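Local coordinates for probable amino acid aminotransferase (Mycobacterium tuberculosis, PDB 6Q1S), which belongs to the class IV aminotransferase family and binds 4'-deoxy-4'-aminopyridoxal-5'-phosphate together with 2-oxoglutaric acid in neighbouring pockets, at residues V32-L36 / H49-L53; I147-K151 / Y212-R216; G217-Q221 / L252-M256. Residue numbers count along the deposited sequence, not the author numbering.

Contact 1: V32-L36 / H49-L53; sequences VFETL and HLQRL. With PMP (4'-deoxy-4'-aminopyridoxal-5'-phosphate), chain G.
The phosphate end of the PMP pocket has a geometry consistent with the buried carboxylate of Glu34 helping to orient Arg52 toward PMP. Residues 32-36 are an extended piece of strand 31-39, and residues 49-53 form a turn of helix 46-59, closed by Leu53 N to His49 O at 2.9 Å. The two run nearly antiparallel, at 168°, with axes 8.5 Å apart at closest approach; the nearest CA atoms are those of Glu34 and His49, 6.4 Å apart. Val32 and Glu34 direct their CA-to-CB bonds toward the helix, whereas Phe33 and Thr35 direct theirs away.

Glu34, with chi1 and chi2 both m, meets Arg52 in a two-pronged salt bridge: Arg52 NE to Glu34 OE2 is 2.7 Å and almost straight, and Arg52 NH2 to Glu34 OE1 is 2.8 Å. Arg52 starts t, t and then turns p at chi3, so that NH2 also reaches PMP O3P at 2.9 Å, while NH1 makes a weak bond to the same O3P at 3.0 Å; NH1 is further hydrogen-bonded to Arg216 O. This strand-to-helix layer belongs to the antiparallel sheet and its covering helix, in which Glu34 pairs by backbone with Leu93 of the next strand.

His49, m at chi1, is hydrogen-bonded to Leu45 O through ND1 and to Ser255 OG through NE2. Leu36 CG sits over its ring in a CH-pi contact, 3.8 Å from the centroid. At the other end, Val32 CG2 meets Leu53 CD1 at 3.7 Å, where Leu53 takes the t, p rotamer.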
# COMPACT_ATOMS: atom_id res chain seq x y z
N VAL B 32 -2.06 9.98 -2.84
CA VAL B 32 -2.09 10.43 -1.46
C VAL B 32 -3.50 10.90 -1.13
O VAL B 32 -4.29 11.22 -2.02
CB VAL B 32 -1.07 11.56 -1.20
CG1 VAL B 32 0.34 11.09 -1.54
CG2 VAL B 32 -1.43 12.80 -1.99
N PHE B 33 -3.81 10.95 0.16
CA PHE B 33 -5.13 11.39 0.58
C PHE B 33 -5.06 12.01 1.97
O PHE B 33 -4.04 11.94 2.66
CB PHE B 33 -6.14 10.23 0.56
CG PHE B 33 -6.10 9.35 1.78
CD1 PHE B 33 -5.12 8.38 1.92
CD2 PHE B 33 -7.06 9.47 2.77
CE1 PHE B 33 -5.09 7.56 3.03
CE2 PHE B 33 -7.04 8.66 3.88
CZ PHE B 33 -6.05 7.70 4.02
N GLU B 34 -6.17 12.63 2.36
CA GLU B 34 -6.33 13.23 3.67
C GLU B 34 -7.75 12.98 4.15
O GLU B 34 -8.67 12.82 3.34
CB GLU B 34 -6.05 14.74 3.65
CG GLU B 34 -4.57 15.10 3.62
CD GLU B 34 -3.85 14.70 4.89
OE1 GLU B 34 -4.47 14.77 5.97
OE2 GLU B 34 -2.67 14.31 4.81
N THR B 35 -7.93 12.95 5.46
CA THR B 35 -9.24 12.74 6.06
C THR B 35 -9.53 13.88 7.02
O THR B 35 -8.73 14.17 7.91
CB THR B 35 -9.32 11.40 6.80
OG1 THR B 35 -9.21 10.32 5.86
CG2 THR B 35 -10.64 11.28 7.55
N LEU B 36 -10.69 14.51 6.84
CA LEU B 36 -11.08 15.66 7.65
C LEU B 36 -12.44 15.39 8.27
O LEU B 36 -13.27 14.66 7.71
CB LEU B 36 -11.15 16.94 6.81
CG LEU B 36 -9.87 17.46 6.16
CD1 LEU B 36 -9.62 16.78 4.83
CD2 LEU B 36 -9.94 18.97 5.98
N HIS B 49 -4.33 19.97 7.00
CA HIS B 49 -4.49 18.80 6.14
C HIS B 49 -3.98 19.07 4.73
O HIS B 49 -3.43 18.17 4.09
CB HIS B 49 -5.95 18.37 6.12
CG HIS B 49 -6.39 17.65 7.35
ND1 HIS B 49 -6.88 18.30 8.46
CD2 HIS B 49 -6.42 16.33 7.65
CE1 HIS B 49 -7.19 17.41 9.39
NE2 HIS B 49 -6.92 16.21 8.92
N LEU B 50 -4.15 20.30 4.24
CA LEU B 50 -3.61 20.65 2.93
C LEU B 50 -2.11 20.87 2.97
O LEU B 50 -1.43 20.71 1.94
CB LEU B 50 -4.30 21.90 2.39
CG LEU B 50 -5.80 21.80 2.07
CD1 LEU B 50 -6.34 23.17 1.69
CD2 LEU B 50 -6.06 20.79 0.97
N GLN B 51 -1.56 21.24 4.13
CA GLN B 51 -0.11 21.34 4.26
C GLN B 51 0.53 19.96 4.20
O GLN B 51 1.53 19.75 3.50
CB GLN B 51 0.25 22.05 5.56
CG GLN B 51 0.15 23.56 5.48
CD GLN B 51 0.43 24.24 6.80
OE1 GLN B 51 0.67 23.58 7.82
NE2 GLN B 51 0.40 25.57 6.81
N ARG B 52 -0.04 18.99 4.93
CA ARG B 52 0.46 17.63 4.86
C ARG B 52 0.18 17.00 3.50
O ARG B 52 0.98 16.20 3.01
CB ARG B 52 -0.17 16.79 5.98
CG ARG B 52 0.29 15.35 6.03
CD ARG B 52 -0.12 14.72 7.34
NE ARG B 52 -1.50 14.25 7.29
CZ ARG B 52 -2.17 13.81 8.35
NH1 ARG B 52 -1.58 13.76 9.54
NH2 ARG B 52 -3.43 13.40 8.22
N LEU B 53 -0.95 17.35 2.88
CA LEU B 53 -1.24 16.88 1.53
C LEU B 53 -0.19 17.37 0.55
O LEU B 53 0.22 16.64 -0.36
CB LEU B 53 -2.63 17.32 1.10
CG LEU B 53 -3.08 16.85 -0.28
CD1 LEU B 53 -3.41 15.36 -0.25
CD2 LEU B 53 -4.28 17.65 -0.75
N1 PMP G . -0.95 7.64 11.62
C2 PMP G . -1.49 7.04 10.53
C2A PMP G . -0.79 5.89 9.87
C3 PMP G . -2.79 7.52 9.99
O3 PMP G . -3.36 6.93 8.91
C4 PMP G . -3.44 8.65 10.68
C4A PMP G . -4.77 9.21 10.21
N4A PMP G . -5.80 8.16 10.31
C5 PMP G . -2.74 9.22 11.86
C6 PMP G . -1.52 8.67 12.26
C5A PMP G . -3.34 10.38 12.62
O4P PMP G . -3.35 11.54 11.78
P PMP G . -4.51 12.65 11.93
O1P PMP G . -5.84 12.00 11.67
O2P PMP G . -4.47 13.20 13.34
O3P PMP G . -4.26 13.76 10.94

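Contact 2: I147-K151 / Y212-R216; sequences IASAK and YPILR. With PMP (4'-deoxy-4'-aminopyridoxal-5'-phosphate), chain G.
Two irregular loops of the class IV aminotransferase fold pack side by side at the edge of the PMP pocket, a case of van der Waals contact, chiefly by Leu215, without direct hydrogen bonds. Residues 147-150 make a type I beta turn, with Ala150 N to Ile147 O at 3.0 Å; opposite them Pro213 centres an inverse gamma turn, with Ile214 N to Tyr212 O at 2.7 Å. The touching parts run in nearly the same direction, 14° apart, and the closest CA pairs are Ala148 with Pro213 (5.1 Å) and Ser149 with Leu215 (4.6 Å).

Ala148 CB abuts Pro213 CB at 3.7 Å, and Ser149 CA makes a CA-H...O contact with Ile214 O at 3.6 Å. Leu215, m at both chi angles, is the principal side chain: its CD1 lies 3.2 Å from Ser149 O and 3.8 Å from Lys151 CB, and its CD2 is 3.4 Å from Ala148 O and 3.7 Å from the C2A methyl of PMP. Leu215 N is hydrogen-bonded to Glu184 OE2. Lys151 is extended, t for chi1 to chi3, then bends to p at chi4, so that NZ makes a weak hydrogen bond to PMP O3, 3.2 Å away.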
# COMPACT_ATOMS: atom_id res chain seq x y z
N ILE B 147 9.10 6.10 2.08
CA ILE B 147 8.12 7.18 2.20
C ILE B 147 7.15 6.95 3.35
O ILE B 147 5.94 7.17 3.22
CB ILE B 147 7.36 7.41 0.87
CG1 ILE B 147 6.63 6.14 0.40
CG2 ILE B 147 8.31 7.90 -0.21
CD1 ILE B 147 5.32 6.40 -0.28
N ALA B 148 7.69 6.53 4.51
CA ALA B 148 6.84 6.21 5.65
C ALA B 148 6.10 7.42 6.21
O ALA B 148 5.13 7.24 6.95
CB ALA B 148 7.67 5.56 6.75
N SER B 149 6.53 8.63 5.89
CA SER B 149 5.85 9.84 6.35
C SER B 149 4.78 10.32 5.39
O SER B 149 4.13 11.33 5.68
CB SER B 149 6.87 10.96 6.59
OG SER B 149 7.48 11.36 5.38
N ALA B 150 4.56 9.62 4.28
CA ALA B 150 3.57 10.01 3.29
C ALA B 150 2.27 9.26 3.55
O ALA B 150 2.28 8.03 3.70
CB ALA B 150 4.07 9.74 1.87
N LYS B 151 1.16 9.99 3.59
CA LYS B 151 -0.17 9.41 3.76
C LYS B 151 -0.69 9.03 2.38
O LYS B 151 -1.34 9.82 1.70
CB LYS B 151 -1.09 10.38 4.47
CG LYS B 151 -2.37 9.76 5.00
CD LYS B 151 -3.24 10.80 5.68
CE LYS B 151 -4.61 10.24 6.01
NZ LYS B 151 -4.49 8.90 6.67
N TYR B 212 10.94 9.34 13.36
CA TYR B 212 10.55 7.95 13.26
C TYR B 212 9.80 7.70 11.95
O TYR B 212 9.21 8.62 11.38
CB TYR B 212 9.66 7.55 14.44
CG TYR B 212 10.39 7.27 15.73
CD1 TYR B 212 11.74 7.57 15.89
CD2 TYR B 212 9.73 6.67 16.80
CE1 TYR B 212 12.40 7.30 17.08
CE2 TYR B 212 10.38 6.40 17.99
CZ TYR B 212 11.71 6.71 18.12
OH TYR B 212 12.35 6.44 19.31
N PRO B 213 9.81 6.46 11.45
CA PRO B 213 9.06 6.15 10.23
C PRO B 213 7.55 6.16 10.44
O PRO B 213 6.90 5.12 10.30
CB PRO B 213 9.56 4.74 9.86
CG PRO B 213 9.99 4.15 11.16
CD PRO B 213 10.57 5.29 11.95
N ILE B 214 6.98 7.31 10.79
CA ILE B 214 5.57 7.43 11.12
C ILE B 214 5.00 8.67 10.45
O ILE B 214 5.73 9.52 9.93
CB ILE B 214 5.33 7.49 12.64
CG1 ILE B 214 5.97 8.74 13.24
CG2 ILE B 214 5.86 6.24 13.33
CD1 ILE B 214 5.66 8.94 14.71
N LEU B 215 3.67 8.77 10.46
CA LEU B 215 2.99 9.96 9.98
C LEU B 215 2.94 11.03 11.06
O LEU B 215 2.86 10.73 12.26
CB LEU B 215 1.56 9.62 9.52
CG LEU B 215 1.27 8.90 8.20
CD1 LEU B 215 1.62 9.80 7.01
CD2 LEU B 215 1.97 7.55 8.07
N ARG B 216 2.98 12.28 10.63
CA ARG B 216 2.80 13.41 11.53
C ARG B 216 1.31 13.69 11.71
O ARG B 216 0.61 13.98 10.73
CB ARG B 216 3.52 14.65 11.00
CG ARG B 216 5.01 14.48 10.80
CD ARG B 216 5.77 15.21 11.89
NE ARG B 216 5.68 16.66 11.74
CZ ARG B 216 6.60 17.41 11.14
NH1 ARG B 216 6.44 18.72 11.04
NH2 ARG B 216 7.69 16.84 10.64
N1 PMP G . -0.95 7.64 11.62
C2 PMP G . -1.49 7.04 10.53
C2A PMP G . -0.79 5.89 9.87
C3 PMP G . -2.79 7.52 9.99
O3 PMP G . -3.36 6.93 8.91
C4 PMP G . -3.44 8.65 10.68
C4A PMP G . -4.77 9.21 10.21
N4A PMP G . -5.80 8.16 10.31
C5 PMP G . -2.74 9.22 11.86
C6 PMP G . -1.52 8.67 12.26
C5A PMP G . -3.34 10.38 12.62
O4P PMP G . -3.35 11.54 11.78
P PMP G . -4.51 12.65 11.93
O1P PMP G . -5.84 12.00 11.67
O2P PMP G . -4.47 13.20 13.34
O3P PMP G . -4.26 13.76 10.94

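Contact 3: G217-Q221 / L252-M256; sequences GTTQQ and LVSSM. With PMP (4'-deoxy-4'-aminopyridoxal-5'-phosphate), chain G; AKG (2-oxoglutaric acid), chain H.
Phosphate recognition at the start of a helix is the principle here: residues 217-221 open helix 218-229, with Gly217 at its N-cap, and residues 252-256 lie along strand 249-254 and the loop that follows. Gln221 N bonds back to Gly217 O at 3.1 Å. The nearest CA atoms belong to Thr219 and Ser254, 5.9 Å apart.

Direct packing is modest. Thr219, whose CA-to-CB bond points toward the strand, sets CG2 3.5 Å from CG1 of Val253, which has chi1 t; Thr219 OG1 is 3.2 Å from Ser254 O. Thr218 OG1 and Ser255 OG lie 3.2 Å apart.

Hydrogen bonding runs chiefly through the PMP phosphate. With chi1 p, Thr218 gives a very short bond from OG1 to PMP O3P, 2.4 Å, and another from N to PMP O3P, 3.3 Å. Thr219, chi1 at -40°, binds PMP O2P by OG1 at 2.7 Å and by N at 3.2 Å. From the opposing segment Ser255, chi1 m, reaches PMP O1P with OG at 2.8 Å and, weakly, with N at 2.5 Å; its OG is also hydrogen-bonded to His49 NE2.

Water mediates as well. One molecule donates to PMP O2P at 2.9 Å and joins Gln220 N (2.9 Å) and Val253 O (3.4 Å) by weak bonds.

A second ligand touches the far end, where Met256 CE comes 3.2 Å from AKG O2.

The protein donors in these two segments are neutral amides and hydroxyls, which solvate the phosphate at a helix N-terminus, while a positive charge comes from Arg52, and the phosphate ties the two segments together.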
# COMPACT_ATOMS: atom_id res chain seq x y z
N GLY B 217 0.84 13.62 12.95
CA GLY B 217 -0.57 13.78 13.21
C GLY B 217 -1.02 15.22 13.25
O GLY B 217 -0.52 16.01 14.05
N THR B 218 -1.95 15.58 12.36
CA THR B 218 -2.51 16.93 12.39
C THR B 218 -3.18 17.20 13.72
O THR B 218 -3.07 18.30 14.27
CB THR B 218 -3.50 17.12 11.24
OG1 THR B 218 -4.55 16.15 11.36
CG2 THR B 218 -2.81 16.93 9.90
N THR B 219 -3.90 16.21 14.25
CA THR B 219 -4.56 16.38 15.54
C THR B 219 -3.56 16.48 16.68
O THR B 219 -3.76 17.25 17.62
CB THR B 219 -5.54 15.23 15.79
OG1 THR B 219 -6.22 14.91 14.57
CG2 THR B 219 -6.56 15.64 16.83
N GLN B 220 -2.48 15.70 16.61
CA GLN B 220 -1.49 15.73 17.68
C GLN B 220 -0.81 17.09 17.78
O GLN B 220 -0.63 17.63 18.88
CB GLN B 220 -0.45 14.62 17.47
CG GLN B 220 0.74 14.68 18.43
CD GLN B 220 1.89 15.52 17.91
OE1 GLN B 220 2.43 15.25 16.84
NE2 GLN B 220 2.25 16.55 18.66
N GLN B 221 -0.43 17.67 16.63
CA GLN B 221 0.25 18.96 16.66
C GLN B 221 -0.68 20.06 17.16
O GLN B 221 -0.27 20.90 17.97
CB GLN B 221 0.78 19.31 15.27
CG GLN B 221 1.83 18.34 14.75
CD GLN B 221 2.47 18.81 13.46
OE1 GLN B 221 2.58 20.01 13.21
NE2 GLN B 221 2.90 17.87 12.64
N LEU B 252 -5.28 7.01 21.13
CA LEU B 252 -5.03 6.88 19.70
C LEU B 252 -5.73 8.06 19.04
O LEU B 252 -6.95 8.07 18.89
CB LEU B 252 -5.53 5.54 19.18
CG LEU B 252 -4.83 4.36 19.87
CD1 LEU B 252 -5.46 3.06 19.46
CD2 LEU B 252 -3.34 4.37 19.54
N VAL B 253 -4.94 9.06 18.67
CA VAL B 253 -5.46 10.34 18.19
C VAL B 253 -5.45 10.36 16.67
O VAL B 253 -4.47 9.95 16.04
CB VAL B 253 -4.63 11.50 18.77
CG1 VAL B 253 -5.32 12.82 18.54
CG2 VAL B 253 -4.40 11.28 20.26
N SER B 254 -6.53 10.87 16.09
CA SER B 254 -6.67 10.97 14.64
C SER B 254 -7.71 12.04 14.34
O SER B 254 -8.33 12.60 15.24
CB SER B 254 -7.03 9.62 14.02
OG SER B 254 -8.32 9.19 14.44
N SER B 255 -7.91 12.31 13.04
CA SER B 255 -8.75 13.43 12.65
C SER B 255 -10.23 13.13 12.82
O SER B 255 -11.00 14.02 13.22
CB SER B 255 -8.45 13.82 11.20
OG SER B 255 -7.15 14.36 11.07
N MET B 256 -10.66 11.91 12.54
CA MET B 256 -12.08 11.57 12.61
C MET B 256 -12.46 10.96 13.96
O MET B 256 -13.48 11.34 14.55
CB MET B 256 -12.45 10.62 11.47
CG MET B 256 -13.90 10.16 11.49
SD MET B 256 -14.38 9.28 9.98
CE MET B 256 -13.55 7.71 10.23
N1 PMP G . -0.95 7.64 11.62
C2 PMP G . -1.49 7.04 10.53
C2A PMP G . -0.79 5.89 9.87
C3 PMP G . -2.79 7.52 9.99
O3 PMP G . -3.36 6.93 8.91
C4 PMP G . -3.44 8.65 10.68
C4A PMP G . -4.77 9.21 10.21
N4A PMP G . -5.80 8.16 10.31
C5 PMP G . -2.74 9.22 11.86
C6 PMP G . -1.52 8.67 12.26
C5A PMP G . -3.34 10.38 12.62
O4P PMP G . -3.35 11.54 11.78
P PMP G . -4.51 12.65 11.93
O1P PMP G . -5.84 12.00 11.67
O2P PMP G . -4.47 13.20 13.34
O3P PMP G . -4.26 13.76 10.94
C1 AKG H . -10.36 6.54 11.32
O1 AKG H . -10.67 5.52 11.98
O2 AKG H . -10.67 7.69 11.70
C2 AKG H . -9.60 6.38 10.08
O5 AKG H . -8.54 6.97 9.94
C3 AKG H . -10.13 5.49 8.99
C4 AKG H . -9.62 4.07 9.19
C5 AKG H . -10.74 3.08 9.03
O3 AKG H . -11.85 3.50 8.63
O4 AKG H . -10.53 1.88 9.30
O HOH W 1 -3.00 12.98 15.85

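How the contacts relate
All three contacts are buried and none is a surface patch; contact 3 lies nearest the centre of the chain, at about 6 Å centre to centre, against 9 and 11 Å for contacts 1 and 2. They share PMP rather than segments, although 212-216 runs straight into 217-221. Chemistry follows place. Contact 1 joins sheet to helix through a charged pair, contact 2 joins loops by van der Waals contact between apolar side chains and backbone beside the pyridine ring, and contact 3 joins a helix start to a strand and the loop after it by way of the phosphate. Hydrogen bonds connect contact 1 with contact 2 (Arg52 to Arg216, Phe33 to Lys151) and with contact 3 (His49 to Ser255).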